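Local structure of DUF72 domain-containing protein (Thermotoga maritima, 1VPQ) at residues Y159-R163 with E164-E168; Q110-P113 with L114-Q118. The protein is of unknown function but belongs to the DUF72 family and folds as a TIM-type alpha/beta barrel. All blocks are in the same frame, centred on the assembly; numbering follows the deposited sequence.

Contact 1: Y159-R163 with E164-E168; sequences YSWDR and EETYE
T166 turns its hydroxyl back to the backbone of W161, donating from OG1 to W161 O at 2.8 Å, one of three side-chain links that tie this loop to the helix after it. R163 N reaches that oxygen too, from the same side of its carbonyl plane. Threonine suits the place: its short branched chain carries a hydroxyl to W161 O while packing at the indole edge, OG1 3.5 Å from W161 CE3. The second link runs from Y167 OH to D162 OD1 (3.1 Å), met on the anti side of a carboxylate turned 89° from the ring. D162 CB leaves the helix, but CG anti to the backbone N (chi1 178°) lets OD1 meet the phenol.

Charge supplies the third link. R163 NH2 meets E165 OE2 at 3.1 Å from above the carboxylate plane, and NE bonds weakly to OE1; with the two planes 77° apart, this salt bridge is no coplanar bidentate pair.

The W161 indole is buried against helix 135-147 and stacks on F156, its NE1 bonded to F131 O. D162 centres an inverse gamma turn in a beta-to-alpha loop of a TIM-type barrel, which leads from strand 152-155 into the first turn of helix 164-173.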
ATOM      1  N   TYR A 159       5.188   1.650 -17.390  1.00 30.87           N
ATOM      2  CA  TYR A 159       6.613   1.404 -17.637  1.00 30.99           C
ATOM      3  C   TYR A 159       7.461   2.679 -17.853  1.00 31.02           C
ATOM      4  O   TYR A 159       8.611   2.749 -17.409  1.00 31.18           O
ATOM      5  CB  TYR A 159       6.784   0.451 -18.839  1.00 30.91           C
ATOM      6  CG  TYR A 159       6.550   1.103 -20.191  1.00 30.75           C
ATOM      7  CD1 TYR A 159       5.254   1.319 -20.674  1.00 30.17           C
ATOM      8  CD2 TYR A 159       7.621   1.512 -20.980  1.00 29.79           C
ATOM      9  CE1 TYR A 159       5.039   1.921 -21.903  1.00 29.96           C
ATOM     10  CE2 TYR A 159       7.412   2.121 -22.208  1.00 30.37           C
ATOM     11  CZ  TYR A 159       6.118   2.328 -22.667  1.00 30.38           C
ATOM     12  OH  TYR A 159       5.909   2.937 -23.891  1.00 30.07           O
ATOM     13  N   SER A 160       6.881   3.673 -18.532  1.00 30.93           N
ATOM     14  CA  SER A 160       7.550   4.938 -18.865  1.00 30.52           C
ATOM     15  C   SER A 160       8.250   5.624 -17.686  1.00 30.77           C
ATOM     16  O   SER A 160       9.143   6.452 -17.886  1.00 30.73           O
ATOM     17  CB  SER A 160       6.534   5.910 -19.473  1.00 30.48           C
ATOM     18  OG  SER A 160       5.455   6.152 -18.586  1.00 29.15           O
ATOM     19  N   TRP A 161       7.828   5.283 -16.469  1.00 31.03           N
ATOM     20  CA  TRP A 161       8.347   5.896 -15.253  1.00 31.18           C
ATOM     21  C   TRP A 161       9.672   5.313 -14.743  1.00 31.38           C
ATOM     22  O   TRP A 161      10.326   5.933 -13.904  1.00 31.39           O
ATOM     23  CB  TRP A 161       7.298   5.803 -14.137  1.00 30.87           C
ATOM     24  CG  TRP A 161       6.132   6.736 -14.303  1.00 30.35           C
ATOM     25  CD1 TRP A 161       4.876   6.412 -14.728  1.00 29.67           C
ATOM     26  CD2 TRP A 161       6.107   8.142 -14.022  1.00 29.93           C
ATOM     27  NE1 TRP A 161       4.083   7.525 -14.742  1.00 28.78           N
ATOM     28  CE2 TRP A 161       4.812   8.603 -14.319  1.00 29.02           C
ATOM     29  CE3 TRP A 161       7.064   9.061 -13.563  1.00 29.87           C
ATOM     30  CZ2 TRP A 161       4.439   9.936 -14.168  1.00 28.93           C
ATOM     31  CZ3 TRP A 161       6.692  10.388 -13.409  1.00 29.70           C
ATOM     32  CH2 TRP A 161       5.389  10.812 -13.711  1.00 29.73           C
ATOM     33  N   ASP A 162      10.068   4.130 -15.215  1.00 31.78           N
ATOM     34  CA  ASP A 162      11.294   3.482 -14.701  1.00 32.11           C
ATOM     35  C   ASP A 162      12.556   4.040 -15.358  1.00 31.79           C
ATOM     36  O   ASP A 162      13.229   3.349 -16.128  1.00 31.87           O
ATOM     37  CB  ASP A 162      11.250   1.950 -14.846  1.00 32.42           C
ATOM     38  CG  ASP A 162      12.536   1.280 -14.348  1.00 33.41           C
ATOM     39  OD1 ASP A 162      13.019   1.666 -13.271  1.00 35.14           O
ATOM     40  OD2 ASP A 162      13.077   0.386 -15.037  1.00 35.17           O
ATOM     41  N   ARG A 163      12.872   5.289 -15.024  1.00 31.28           N
ATOM     42  CA  ARG A 163      14.010   5.995 -15.603  1.00 31.01           C
ATOM     43  C   ARG A 163      14.656   6.860 -14.521  1.00 30.96           C
ATOM     44  O   ARG A 163      14.029   7.167 -13.517  1.00 30.78           O
ATOM     45  CB  ARG A 163      13.566   6.845 -16.806  1.00 30.78           C
ATOM     46  CG  ARG A 163      12.401   7.785 -16.524  1.00 30.49           C
ATOM     47  CD  ARG A 163      11.913   8.488 -17.780  1.00 30.96           C
ATOM     48  NE  ARG A 163      12.937   9.335 -18.385  1.00 31.42           N
ATOM     49  CZ  ARG A 163      12.849   9.913 -19.585  1.00 30.21           C
ATOM     50  NH1 ARG A 163      11.772   9.756 -20.345  1.00 28.11           N
ATOM     51  NH2 ARG A 163      13.853  10.658 -20.028  1.00 29.25           N
ATOM     52  N   GLU A 164      15.907   7.247 -14.727  1.00 31.03           N
ATOM     53  CA  GLU A 164      16.679   7.873 -13.654  1.00 31.52           C
ATOM     54  C   GLU A 164      16.047   9.160 -13.142  1.00 31.40           C
ATOM     55  O   GLU A 164      16.014   9.405 -11.943  1.00 31.42           O
ATOM     56  CB  GLU A 164      18.122   8.139 -14.096  1.00 31.54           C
ATOM     57  CG  GLU A 164      19.061   8.532 -12.947  1.00 33.21           C
ATOM     58  CD  GLU A 164      18.967   7.596 -11.729  1.00 35.37           C
ATOM     59  OE1 GLU A 164      18.879   6.354 -11.908  1.00 36.32           O
ATOM     60  OE2 GLU A 164      18.975   8.110 -10.588  1.00 37.30           O
ATOM     61  N   GLU A 165      15.543   9.970 -14.062  1.00 31.59           N
ATOM     62  CA  GLU A 165      14.910  11.245 -13.726  1.00 31.63           C
ATOM     63  C   GLU A 165      13.829  11.087 -12.654  1.00 31.65           C
ATOM     64  O   GLU A 165      13.653  11.969 -11.809  1.00 30.97           O
ATOM     65  CB  GLU A 165      14.303  11.875 -14.990  1.00 31.92           C
ATOM     66  CG  GLU A 165      15.333  12.497 -15.955  1.00 32.89           C
ATOM     67  CD  GLU A 165      15.706  11.604 -17.141  1.00 34.25           C
ATOM     68  OE1 GLU A 165      15.810  10.359 -16.999  1.00 34.26           O
ATOM     69  OE2 GLU A 165      15.914  12.177 -18.233  1.00 34.61           O
ATOM     70  N   THR A 166      13.105   9.965 -12.699  1.00 31.65           N
ATOM     71  CA  THR A 166      12.018   9.705 -11.753  1.00 31.93           C
ATOM     72  C   THR A 166      12.521   9.523 -10.322  1.00 32.01           C
ATOM     73  O   THR A 166      11.925  10.050  -9.393  1.00 32.17           O
ATOM     74  CB  THR A 166      11.192   8.478 -12.162  1.00 31.87           C
ATOM     75  OG1 THR A 166      10.576   8.722 -13.435  1.00 32.21           O
ATOM     76  CG2 THR A 166      10.119   8.188 -11.141  1.00 32.12           C
ATOM     77  N   TYR A 167      13.619   8.795 -10.159  1.00 32.19           N
ATOM     78  CA  TYR A 167      14.203   8.551  -8.840  1.00 32.35           C
ATOM     79  C   TYR A 167      14.896   9.796  -8.293  1.00 32.43           C
ATOM     80  O   TYR A 167      14.855  10.049  -7.098  1.00 32.46           O
ATOM     81  CB  TYR A 167      15.176   7.370  -8.897  1.00 32.36           C
ATOM     82  CG  TYR A 167      14.474   6.117  -9.293  1.00 32.42           C
ATOM     83  CD1 TYR A 167      13.819   5.341  -8.343  1.00 33.35           C
ATOM     84  CD2 TYR A 167      14.389   5.741 -10.626  1.00 32.67           C
ATOM     85  CE1 TYR A 167      13.121   4.204  -8.702  1.00 32.13           C
ATOM     86  CE2 TYR A 167      13.692   4.604 -11.002  1.00 33.09           C
ATOM     87  CZ  TYR A 167      13.064   3.834 -10.035  1.00 33.17           C
ATOM     88  OH  TYR A 167      12.381   2.698 -10.399  1.00 33.18           O
ATOM     89  N   GLU A 168      15.538  10.555  -9.175  1.00 32.55           N
ATOM     90  CA  GLU A 168      16.112  11.851  -8.820  1.00 32.69           C
ATOM     91  C   GLU A 168      15.030  12.813  -8.337  1.00 32.21           C
ATOM     92  O   GLU A 168      15.223  13.537  -7.361  1.00 32.05           O
ATOM     93  CB  GLU A 168      16.873  12.454 -10.012  1.00 33.00           C
ATOM     94  CG  GLU A 168      18.141  11.674 -10.360  1.00 34.83           C
ATOM     95  CD  GLU A 168      19.004  12.332 -11.437  1.00 37.37           C
ATOM     96  OE1 GLU A 168      18.443  12.998 -12.335  1.00 39.40           O
ATOM     97  OE2 GLU A 168      20.251  12.165 -11.392  1.00 37.58           O
TER

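Contact 2: Q110-P113 with L114-Q118; sequences QIEP and LIEEQ
I111 and I115, one helical turn apart, lean obliquely against each other on the inner side of helix 101-116, their CD1 methyls 4.1 Å apart. In I111 the CG1 branch stands between the backbone N and the carbonyl carbon (chi1 67°), whereas I115 sends CG1 beside its own N, where it lies 3.6 Å from I111 O. Both branched, purely apolar chains suit this side of the helix, because they also touch L120 of strand 120-126 and Y148.

P113 and L114 meet as neighbours: the leucine's CD2 packs 3.9 Å from P113 CB, and its side chain continues onto W65 and L72 of helix 65-72. The proline ring has no N-H to offer the preceding turn, and the helix is kinked there. Around the kink, the bonds to I111 O from L114 N and I115 N are both weak. Regular bonding resumes with E116 N to E112 O at 3.2 Å and E117 N to P113 O at 3.0 Å, the latter donor lying in the carbonyl plane.

E112 and E116 present their acids to one another on the more exposed side, with carboxylate planes 30° apart and E112 also against Y150. Both chains bend at chi2, with E112 OE2 3.1 Å from E116 OE2. Beyond them the helix ends in a Schellman motif, in which Q118 takes positive phi.

Two acceptors this close cannot bond as bare carboxylates; their mutual repulsion would probably raise the pKa of one, and a shared proton or screening by solvent could ease it.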
ATOM      1  N   GLN A 110      -9.196  15.112   7.693  1.00 39.67           N
ATOM      2  CA  GLN A 110      -9.788  13.815   8.049  1.00 40.45           C
ATOM      3  C   GLN A 110      -8.798  13.016   8.886  1.00 41.05           C
ATOM      4  O   GLN A 110      -9.120  12.590   9.984  1.00 41.39           O
ATOM      5  CB  GLN A 110     -10.168  12.953   6.832  1.00 40.54           C
ATOM      6  CG  GLN A 110     -10.701  13.668   5.611  1.00 41.26           C
ATOM      7  CD  GLN A 110     -11.932  14.473   5.892  1.00 41.74           C
ATOM      8  OE1 GLN A 110     -12.904  13.964   6.447  1.00 42.82           O
ATOM      9  NE2 GLN A 110     -11.909  15.740   5.501  1.00 42.40           N
ATOM     10  N   ILE A 111      -7.589  12.836   8.358  1.00 41.70           N
ATOM     11  CA  ILE A 111      -6.590  11.950   8.974  1.00 42.27           C
ATOM     12  C   ILE A 111      -5.633  12.649   9.949  1.00 42.79           C
ATOM     13  O   ILE A 111      -4.707  12.014  10.456  1.00 42.89           O
ATOM     14  CB  ILE A 111      -5.748  11.213   7.900  1.00 42.31           C
ATOM     15  CG1 ILE A 111      -4.868  12.197   7.121  1.00 42.14           C
ATOM     16  CG2 ILE A 111      -6.665  10.420   6.966  1.00 42.24           C
ATOM     17  CD1 ILE A 111      -3.766  11.538   6.353  1.00 42.34           C
ATOM     18  N   GLU A 112      -5.848  13.945  10.194  1.00 43.37           N
ATOM     19  CA  GLU A 112      -5.062  14.711  11.187  1.00 43.74           C
ATOM     20  C   GLU A 112      -5.064  14.060  12.580  1.00 43.91           C
ATOM     21  O   GLU A 112      -4.009  13.984  13.217  1.00 44.18           O
ATOM     22  CB  GLU A 112      -5.551  16.165  11.279  1.00 43.73           C
ATOM     23  CG  GLU A 112      -4.745  17.059  12.238  1.00 44.36           C
ATOM     24  CD  GLU A 112      -3.266  17.185  11.869  1.00 45.10           C
ATOM     25  OE1 GLU A 112      -2.921  17.067  10.673  1.00 45.05           O
ATOM     26  OE2 GLU A 112      -2.445  17.412  12.786  1.00 46.02           O
ATOM     27  N   PRO A 113      -6.243  13.603  13.060  1.00 43.97           N
ATOM     28  CA  PRO A 113      -6.326  12.799  14.279  1.00 43.86           C
ATOM     29  C   PRO A 113      -5.198  11.784  14.440  1.00 43.61           C
ATOM     30  O   PRO A 113      -4.454  11.808  15.425  1.00 43.70           O
ATOM     31  CB  PRO A 113      -7.661  12.031  14.101  1.00 43.97           C
ATOM     32  CG  PRO A 113      -8.258  12.504  12.806  1.00 44.03           C
ATOM     33  CD  PRO A 113      -7.593  13.812  12.510  1.00 44.10           C
ATOM     34  N   LEU A 114      -5.071  10.916  13.449  1.00 43.14           N
ATOM     35  CA  LEU A 114      -4.335   9.675  13.612  1.00 42.80           C
ATOM     36  C   LEU A 114      -2.843   9.849  13.413  1.00 42.15           C
ATOM     37  O   LEU A 114      -2.058   9.033  13.886  1.00 42.27           O
ATOM     38  CB  LEU A 114      -4.930   8.611  12.691  1.00 43.01           C
ATOM     39  CG  LEU A 114      -6.449   8.499  12.928  1.00 43.99           C
ATOM     40  CD1 LEU A 114      -7.103   7.429  12.079  1.00 44.77           C
ATOM     41  CD2 LEU A 114      -6.761   8.248  14.407  1.00 44.59           C
ATOM     42  N   ILE A 115      -2.452  10.923  12.740  1.00 41.40           N
ATOM     43  CA  ILE A 115      -1.054  11.317  12.691  1.00 41.02           C
ATOM     44  C   ILE A 115      -0.644  11.818  14.078  1.00 40.73           C
ATOM     45  O   ILE A 115       0.408  11.432  14.588  1.00 40.62           O
ATOM     46  CB  ILE A 115      -0.791  12.395  11.609  1.00 41.17           C
ATOM     47  CG1 ILE A 115      -1.127  11.839  10.223  1.00 40.87           C
ATOM     48  CG2 ILE A 115       0.672  12.851  11.635  1.00 41.31           C
ATOM     49  CD1 ILE A 115      -1.026  12.841   9.097  1.00 40.90           C
ATOM     50  N   GLU A 116      -1.487  12.650  14.690  1.00 40.33           N
ATOM     51  CA  GLU A 116      -1.233  13.166  16.045  1.00 40.16           C
ATOM     52  C   GLU A 116      -1.164  12.043  17.087  1.00 39.65           C
ATOM     53  O   GLU A 116      -0.406  12.130  18.057  1.00 39.42           O
ATOM     54  CB  GLU A 116      -2.315  14.173  16.458  1.00 40.33           C
ATOM     55  CG  GLU A 116      -2.357  15.446  15.615  1.00 41.25           C
ATOM     56  CD  GLU A 116      -1.186  16.381  15.890  1.00 42.66           C
ATOM     57  OE1 GLU A 116      -1.105  16.944  17.017  1.00 43.00           O
ATOM     58  OE2 GLU A 116      -0.355  16.558  14.965  1.00 43.51           O
ATOM     59  N   GLU A 117      -1.955  10.994  16.871  1.00 39.05           N
ATOM     60  CA  GLU A 117      -1.955   9.812  17.739  1.00 38.64           C
ATOM     61  C   GLU A 117      -0.905   8.786  17.325  1.00 38.12           C
ATOM     62  O   GLU A 117      -0.831   7.708  17.904  1.00 38.16           O
ATOM     63  CB  GLU A 117      -3.341   9.172  17.756  1.00 38.70           C
ATOM     64  CG  GLU A 117      -4.377  10.076  18.386  1.00 39.12           C
ATOM     65  CD  GLU A 117      -5.781   9.547  18.301  1.00 39.81           C
ATOM     66  OE1 GLU A 117      -5.974   8.407  17.833  1.00 41.09           O
ATOM     67  OE2 GLU A 117      -6.697  10.286  18.714  1.00 40.06           O
ATOM     68  N   GLN A 118      -0.107   9.131  16.319  1.00 37.59           N
ATOM     69  CA  GLN A 118       1.034   8.326  15.889  1.00 37.17           C
ATOM     70  C   GLN A 118       0.636   6.936  15.399  1.00 36.72           C
ATOM     71  O   GLN A 118       1.365   5.963  15.593  1.00 36.66           O
ATOM     72  CB  GLN A 118       2.055   8.234  17.021  1.00 37.25           C
ATOM     73  CG  GLN A 118       2.327   9.566  17.675  1.00 37.43           C
ATOM     74  CD  GLN A 118       3.667   9.612  18.362  1.00 38.12           C
ATOM     75  OE1 GLN A 118       4.524  10.416  18.000  1.00 38.85           O
ATOM     76  NE2 GLN A 118       3.866   8.737  19.348  1.00 37.60           N
TER

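Contact 2 comes first along the chain, at the C-terminal end of helix 101-116, and contact 1 follows at the start of helix 164-173. Their centres lie 32 Å apart and their nearest atoms about 22 Å, so they do not touch. Between them run strand 120-126, helix 135-147 and strand 152-155; the two strands are neighbours in the parallel sheet. Contact 2 leads into the first of these strands, whereas contact 1 follows the second, so the two mark opposite ends of the barrel: an alpha-to-beta turn and a beta-to-alpha loop. TIM-barrel active sites lie at the C-terminal strand ends, the end of contact 1, though no site is known in this protein.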